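Local atomic coordinates of hemoglobin chain d1 (Lumbricus terrestris, PDB entry 1X9F), a protein that probably carries oxygen on a heme group, as a globin subunit of the extracellular hemoglobin of the earthworm. Residues 29-34 against 105-110. Numbering follows the deposited sequence.
Sequences LELWRD and DIFLKH. With HEM (protoporphyrin IX containing Fe), chain T; CMO (carbon monoxide), chain U.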
loop_
_atom_site.group_PDB
_atom_site.type_symbol
_atom_site.label_atom_id
_atom_site.label_comp_id
_atom_site.label_asym_id
_atom_site.label_seq_id
_atom_site.Cartn_x
_atom_site.Cartn_y
_atom_site.Cartn_z
ATOM N N LEU D 29 16.982 -6.680 -5.633
ATOM C CA LEU D 29 17.383 -5.338 -6.035
ATOM C C LEU D 29 17.420 -4.427 -4.815
ATOM O O LEU D 29 18.403 -3.715 -4.589
ATOM C CB LEU D 29 16.400 -4.797 -7.086
ATOM C CG LEU D 29 16.412 -3.312 -7.479
ATOM C CD1 LEU D 29 17.439 -3.033 -8.572
ATOM C CD2 LEU D 29 15.029 -2.871 -7.934
ATOM N N GLU D 30 16.345 -4.466 -4.033
ATOM C CA GLU D 30 16.240 -3.649 -2.833
ATOM C C GLU D 30 17.387 -3.956 -1.885
ATOM O O GLU D 30 17.989 -3.045 -1.307
ATOM C CB GLU D 30 14.909 -3.892 -2.133
ATOM C CG GLU D 30 14.642 -2.924 -0.989
ATOM C CD GLU D 30 13.317 -3.183 -0.302
ATOM O OE1 GLU D 30 12.404 -3.758 -0.938
ATOM O OE2 GLU D 30 13.180 -2.807 0.883
ATOM N N LEU D 31 17.681 -5.246 -1.742
ATOM C CA LEU D 31 18.790 -5.710 -0.929
ATOM C C LEU D 31 20.117 -5.128 -1.400
ATOM O O LEU D 31 20.799 -4.477 -0.609
ATOM C CB LEU D 31 18.845 -7.245 -0.888
ATOM C CG LEU D 31 20.061 -7.937 -0.248
ATOM C CD1 LEU D 31 20.215 -7.551 1.214
ATOM C CD2 LEU D 31 19.948 -9.449 -0.384
ATOM N N TRP D 32 20.482 -5.346 -2.665
ATOM C CA TRP D 32 21.778 -4.862 -3.164
ATOM C C TRP D 32 21.902 -3.361 -3.220
ATOM O O TRP D 32 22.997 -2.826 -3.054
ATOM C CB TRP D 32 22.139 -5.477 -4.514
ATOM C CG TRP D 32 22.525 -6.858 -4.311
ATOM C CD1 TRP D 32 21.784 -7.953 -4.602
ATOM C CD2 TRP D 32 23.718 -7.326 -3.688
ATOM N NE1 TRP D 32 22.451 -9.091 -4.218
ATOM C CE2 TRP D 32 23.646 -8.730 -3.653
ATOM C CE3 TRP D 32 24.859 -6.698 -3.162
ATOM C CZ2 TRP D 32 24.658 -9.513 -3.120
ATOM C CZ3 TRP D 32 25.869 -7.482 -2.629
ATOM C CH2 TRP D 32 25.763 -8.874 -2.618
ATOM N N ARG D 33 20.789 -2.677 -3.451
ATOM C CA ARG D 33 20.833 -1.230 -3.476
ATOM C C ARG D 33 21.186 -0.683 -2.103
ATOM O O ARG D 33 22.013 0.221 -1.990
ATOM C CB ARG D 33 19.522 -0.635 -3.948
ATOM C CG ARG D 33 19.685 0.829 -4.265
ATOM C CD ARG D 33 18.441 1.491 -4.734
ATOM N NE ARG D 33 17.417 1.493 -3.698
ATOM C CZ ARG D 33 16.229 2.060 -3.838
ATOM N NH1 ARG D 33 15.907 2.677 -4.970
ATOM N NH2 ARG D 33 15.354 2.017 -2.841
ATOM N N ASP D 34 20.559 -1.246 -1.068
ATOM C CA ASP D 34 20.853 -0.897 0.320
ATOM C C ASP D 34 22.323 -1.123 0.644
ATOM O O ASP D 34 22.995 -0.227 1.157
ATOM C CB ASP D 34 19.989 -1.727 1.274
ATOM C CG ASP D 34 18.586 -1.162 1.456
ATOM O OD1 ASP D 34 18.182 -0.241 0.708
ATOM O OD2 ASP D 34 17.805 -1.593 2.333
ATOM N N ASP D 105 29.364 -9.655 6.498
ATOM C CA ASP D 105 28.720 -9.075 7.670
ATOM C C ASP D 105 27.763 -7.960 7.278
ATOM O O ASP D 105 26.655 -7.879 7.811
ATOM C CB ASP D 105 29.754 -8.561 8.670
ATOM C CG ASP D 105 30.571 -9.675 9.273
ATOM O OD1 ASP D 105 31.511 -9.378 10.041
ATOM O OD2 ASP D 105 30.354 -10.886 9.040
ATOM N N ILE D 106 28.193 -7.106 6.353
ATOM C CA ILE D 106 27.332 -6.041 5.846
ATOM C C ILE D 106 26.143 -6.661 5.119
ATOM O O ILE D 106 25.011 -6.183 5.243
ATOM C CB ILE D 106 28.115 -5.082 4.914
ATOM C CG1 ILE D 106 29.180 -4.311 5.703
ATOM C CG2 ILE D 106 27.160 -4.100 4.202
ATOM C CD1 ILE D 106 30.446 -4.008 4.909
ATOM N N PHE D 107 26.404 -7.730 4.372
ATOM C CA PHE D 107 25.338 -8.430 3.681
ATOM C C PHE D 107 24.256 -8.878 4.661
ATOM O O PHE D 107 23.071 -8.588 4.462
ATOM C CB PHE D 107 25.884 -9.635 2.925
ATOM C CG PHE D 107 24.825 -10.437 2.232
ATOM C CD1 PHE D 107 24.562 -10.239 0.882
ATOM C CD2 PHE D 107 24.092 -11.397 2.925
ATOM C CE1 PHE D 107 23.584 -10.983 0.230
ATOM C CE2 PHE D 107 23.107 -12.140 2.285
ATOM C CZ PHE D 107 22.857 -11.937 0.933
ATOM N N LEU D 108 24.677 -9.587 5.704
ATOM C CA LEU D 108 23.776 -10.069 6.732
ATOM C C LEU D 108 23.006 -8.924 7.371
ATOM O O LEU D 108 21.798 -9.038 7.583
ATOM C CB LEU D 108 24.561 -10.835 7.799
ATOM C CG LEU D 108 23.778 -11.419 8.983
ATOM C CD1 LEU D 108 22.669 -12.359 8.525
ATOM C CD2 LEU D 108 24.732 -12.135 9.926
ATOM N N LYS D 109 23.702 -7.825 7.670
ATOM C CA LYS D 109 23.070 -6.648 8.278
ATOM C C LYS D 109 21.891 -6.174 7.436
ATOM O O LYS D 109 20.815 -5.878 7.961
ATOM C CB LYS D 109 24.074 -5.497 8.459
ATOM C CG LYS D 109 23.568 -4.357 9.357
ATOM C CD LYS D 109 23.663 -2.984 8.676
ATOM C CE LYS D 109 25.088 -2.437 8.633
ATOM N NZ LYS D 109 25.159 -1.115 7.942
ATOM N N HIS D 110 22.101 -6.115 6.127
ATOM C CA HIS D 110 21.075 -5.621 5.234
ATOM C C HIS D 110 20.030 -6.660 4.877
ATOM O O HIS D 110 18.863 -6.314 4.700
ATOM C CB HIS D 110 21.699 -5.035 3.985
ATOM C CG HIS D 110 22.298 -3.685 4.200
ATOM N ND1 HIS D 110 23.641 -3.498 4.450
ATOM C CD2 HIS D 110 21.738 -2.453 4.202
ATOM C CE1 HIS D 110 23.882 -2.207 4.593
ATOM N NE2 HIS D 110 22.744 -1.551 4.446
HETATM C CHA HEM T . 28.753 -14.800 -6.989
HETATM C CHB HEM T . 26.063 -16.565 -3.336
HETATM C CHC HEM T . 27.410 -12.831 -0.472
HETATM C CHD HEM T . 30.405 -11.284 -4.054
HETATM C C1A HEM T . 27.789 -15.586 -6.227
HETATM C C2A HEM T . 27.168 -16.658 -6.838
HETATM C C3A HEM T . 26.330 -17.239 -5.792
HETATM C C4A HEM T . 26.641 -16.344 -4.658
HETATM C CMA HEM T . 25.410 -18.434 -5.870
HETATM C CAA HEM T . 27.292 -17.074 -8.277
HETATM C CBA HEM T . 28.204 -18.260 -8.509
HETATM C CGA HEM T . 28.059 -18.548 -9.988
HETATM O O1A HEM T . 26.986 -19.025 -10.426
HETATM O O2A HEM T . 29.031 -18.283 -10.726
HETATM C C1B HEM T . 26.220 -15.678 -2.188
HETATM C C2B HEM T . 25.504 -15.895 -1.023
HETATM C C3B HEM T . 25.903 -14.827 -0.287
HETATM C C4B HEM T . 26.805 -14.065 -0.976
HETATM C CMB HEM T . 24.536 -17.003 -0.653
HETATM C CAB HEM T . 25.463 -14.676 0.951
HETATM C CBB HEM T . 25.100 -14.719 2.256
HETATM C C1C HEM T . 28.361 -12.024 -1.251
HETATM C C2C HEM T . 28.896 -10.864 -0.725
HETATM C C3C HEM T . 29.734 -10.443 -1.718
HETATM C C4C HEM T . 29.630 -11.327 -2.790
HETATM C CMC HEM T . 28.661 -10.220 0.626
HETATM C CAC HEM T . 30.492 -9.168 -1.544
HETATM C CBC HEM T . 31.584 -8.823 -2.370
HETATM C C1D HEM T . 30.256 -12.172 -5.229
HETATM C C2D HEM T . 30.936 -11.957 -6.432
HETATM C C3D HEM T . 30.483 -12.935 -7.290
HETATM C C4D HEM T . 29.532 -13.685 -6.456
HETATM C CMD HEM T . 31.950 -10.882 -6.731
HETATM C CAD HEM T . 30.878 -13.229 -8.715
HETATM C CBD HEM T . 30.058 -12.417 -9.711
HETATM C CGD HEM T . 30.531 -12.858 -11.077
HETATM O O1D HEM T . 30.279 -14.023 -11.453
HETATM O O2D HEM T . 31.168 -12.039 -11.770
HETATM N NA HEM T . 27.543 -15.366 -4.914
HETATM N NB HEM T . 27.014 -14.571 -2.212
HETATM N NC HEM T . 28.803 -12.359 -2.497
HETATM N ND HEM T . 29.381 -13.201 -5.210
HETATM FE FE HEM T . 28.214 -13.884 -3.697
HETATM C C CMO U . 26.553 -12.421 -4.234
HETATM O O CMO U . 26.664 -11.141 -4.596
#
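F107 sets the edge of its ring against the indole of W32, CE1 lying 3.8 Å from W32 CZ2, and lays one face over a vinyl group of the heme. The six-membered ring of W32 and the F107 ring are inclined at 57°, an oblique aromatic pair. CG of F107 is anti to the backbone N (chi1 178°); the ring beyond it lies between W32 and the heme vinyl. There CAB of the heme sits 3.7 Å above the ring plane, offset toward the rim, and the heme methyl CMC packs against F107 CB. L31 crosses F107 at about a right angle, its CD2 methyl meeting CE1 and CZ, while its CD1 reaches the backbone carbonyl carbon C of H110 at 3.8 Å. An alanine at F107 would probably open a gap between W32 and the heme vinyl, leaving the indole less firmly backed on the side away from the ligand. That matters because W32 lines the carbon monoxide pocket, its CZ2 and CH2 both close to the oxygen of the carbon monoxide, a ligand that H62 NE2 also hydrogen-bonds. At the other end of the contact, H110 CD2 touches D34 CB at 3.5 Å, and the carbonyl carbon of D34 lies over one imidazole face. H110 ND1 donates to I106 O at 3.1 Å, a bond near the ring plane that is likely to limit the turning of the imidazole; H110 N is a second donor to the same oxygen, from the opposite face of the carbonyl plane. The contact thus joins helices 21-38 and 101-119 of the globin fold; the axes of the two segments approach to 9.8 Å, with their N-to-C directions at 128°, and I35 of helix 21-38 extends the packing on F107 and H110 while helix 125-139 meets L108.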